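Local coordinates for protein vacuolar aminopeptidase 1 (Saccharomyces cerevisiae, PDB 5JGF) that removes amino acids from the N-terminus of peptides and proteins in the vacuole as a two-zinc aminopeptidase, and travels there as the major Cvt-pathway cargo, at residues D296-G301 with G413-S418. Residues are numbered along the deposited sequence; the frame is centred on the assembly and turned at random.
Sequences DNEEIG and GTIGPS. With ZN (zinc ion), chain L.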
loop_
_atom_site.group_PDB
_atom_site.type_symbol
_atom_site.label_atom_id
_atom_site.label_comp_id
_atom_site.label_asym_id
_atom_site.label_seq_id
_atom_site.Cartn_x
_atom_site.Cartn_y
_atom_site.Cartn_z
ATOM N N ASP D 296 -28.903 -37.315 -2.121
ATOM C CA ASP D 296 -29.068 -36.014 -2.750
ATOM C C ASP D 296 -28.268 -35.067 -1.854
ATOM O O ASP D 296 -27.758 -35.473 -0.809
ATOM C CB ASP D 296 -30.554 -35.624 -2.727
ATOM C CG ASP D 296 -30.862 -34.362 -3.525
ATOM O OD1 ASP D 296 -32.032 -33.921 -3.485
ATOM O OD2 ASP D 296 -29.957 -33.812 -4.192
ATOM N N ASN D 297 -28.130 -33.823 -2.293
ATOM C CA ASN D 297 -27.481 -32.770 -1.524
ATOM C C ASN D 297 -26.081 -32.932 -0.932
ATOM O O ASN D 297 -25.758 -32.264 0.047
ATOM C CB ASN D 297 -28.434 -32.328 -0.408
ATOM C CG ASN D 297 -29.795 -31.910 -0.938
ATOM O OD1 ASN D 297 -29.901 -31.290 -1.999
ATOM N ND2 ASN D 297 -30.840 -32.230 -0.195
ATOM N N GLU D 298 -25.242 -33.789 -1.499
ATOM C CA GLU D 298 -23.885 -33.912 -0.967
ATOM C C GLU D 298 -23.138 -32.610 -1.284
ATOM O O GLU D 298 -22.314 -32.136 -0.496
ATOM C CB GLU D 298 -23.155 -35.093 -1.615
ATOM C CG GLU D 298 -21.722 -35.344 -1.104
ATOM C CD GLU D 298 -20.702 -34.345 -1.641
ATOM O OE1 GLU D 298 -20.916 -33.808 -2.744
ATOM O OE2 GLU D 298 -19.673 -34.112 -0.967
ATOM N N GLU D 299 -23.451 -32.023 -2.436
ATOM C CA GLU D 299 -22.789 -30.797 -2.864
ATOM C C GLU D 299 -23.126 -29.576 -2.015
ATOM O O GLU D 299 -22.487 -28.533 -2.153
ATOM C CB GLU D 299 -23.099 -30.524 -4.335
ATOM C CG GLU D 299 -22.620 -31.642 -5.273
ATOM C CD GLU D 299 -21.100 -31.743 -5.382
ATOM O OE1 GLU D 299 -20.373 -31.142 -4.559
ATOM O OE2 GLU D 299 -20.627 -32.440 -6.298
ATOM N N ILE D 300 -24.131 -29.690 -1.147
ATOM C CA ILE D 300 -24.469 -28.570 -0.279
ATOM C C ILE D 300 -24.345 -28.905 1.207
ATOM O O ILE D 300 -24.940 -28.239 2.049
ATOM C CB ILE D 300 -25.880 -27.996 -0.563
ATOM C CG1 ILE D 300 -26.944 -29.083 -0.410
ATOM C CG2 ILE D 300 -25.916 -27.376 -1.959
ATOM C CD1 ILE D 300 -28.357 -28.535 -0.423
ATOM N N GLY D 301 -23.577 -29.944 1.531
ATOM C CA GLY D 301 -23.369 -30.273 2.932
ATOM C C GLY D 301 -24.011 -31.519 3.508
ATOM O O GLY D 301 -23.676 -31.916 4.628
ATOM N N GLY D 413 -14.534 -32.712 0.607
ATOM C CA GLY D 413 -15.129 -33.638 1.557
ATOM C C GLY D 413 -16.085 -34.607 0.893
ATOM O O GLY D 413 -16.357 -34.498 -0.304
ATOM N N THR D 414 -16.589 -35.565 1.666
ATOM C CA THR D 414 -17.527 -36.559 1.153
ATOM C C THR D 414 -18.512 -36.907 2.266
ATOM O O THR D 414 -18.428 -36.369 3.367
ATOM C CB THR D 414 -16.822 -37.868 0.750
ATOM O OG1 THR D 414 -16.388 -38.547 1.933
ATOM C CG2 THR D 414 -15.616 -37.591 -0.141
ATOM N N ILE D 415 -19.436 -37.815 1.971
ATOM C CA ILE D 415 -20.422 -38.246 2.954
ATOM C C ILE D 415 -19.824 -39.337 3.842
ATOM O O ILE D 415 -20.461 -39.791 4.791
ATOM C CB ILE D 415 -21.678 -38.833 2.269
ATOM C CG1 ILE D 415 -21.290 -40.063 1.446
ATOM C CG2 ILE D 415 -22.333 -37.783 1.377
ATOM C CD1 ILE D 415 -22.461 -40.741 0.746
ATOM N N GLY D 416 -18.601 -39.754 3.520
ATOM C CA GLY D 416 -17.941 -40.816 4.265
ATOM C C GLY D 416 -17.957 -40.686 5.776
ATOM O O GLY D 416 -18.463 -41.572 6.476
ATOM N N PRO D 417 -17.378 -39.606 6.317
ATOM C CA PRO D 417 -17.348 -39.395 7.766
ATOM C C PRO D 417 -18.745 -39.413 8.392
ATOM O O PRO D 417 -18.928 -39.925 9.498
ATOM C CB PRO D 417 -16.655 -38.044 7.896
ATOM C CG PRO D 417 -15.667 -38.088 6.765
ATOM C CD PRO D 417 -16.498 -38.645 5.625
ATOM N N SER D 418 -19.725 -38.855 7.683
ATOM C CA SER D 418 -21.097 -38.824 8.181
ATOM C C SER D 418 -21.652 -40.244 8.316
ATOM O O SER D 418 -22.194 -40.607 9.360
ATOM C CB SER D 418 -22.000 -38.013 7.242
ATOM O OG SER D 418 -21.667 -36.635 7.261
HETATM ZN ZN ZN L . -18.639 -32.534 -5.813
HETATM O O HOH W 1 -18.870 -33.964 -4.290
#
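The carboxylate of E298 faces the G413-T414 backbone with one oxygen and a zinc-bound water with the other. OE2 lies 3.4 Å from G413 O, two acceptors without a bond; OE1 accepts from the water at 2.6 Å. Water and carbonyl oxygen both sit above the carboxylate plane, on the same face. Behind the acid, the aliphatic stem packs on I415, whose CG2 lies 3.5 Å from E298 CG. With CG anti to the backbone N (chi1 -178°), the stem extends to I415, and the bend at chi2 (-75°) swings the carboxylate to the zinc side. Both segments border the two-zinc site of the M18 α/β fold: 296-301 follows strand 289-295 of the central mixed sheet, and 413-415 lead into helix 416-423. E298, probably substrate-binding as in relatives, reaches the zinc through the water, which bonds the metal at 2.1 Å. E299 chelates that ion unevenly, OE2 at 2.0 Å and OE1 at 2.5 Å, with D262 and H438 as the other protein ligands. Replacing E298 by an alanine is likely to leave the metal-bound water without this acceptor and a gap beside I415. T414 OG1 accepts from G416 N at 3.0 Å, capping the helix, and hydrogen-bonds D429.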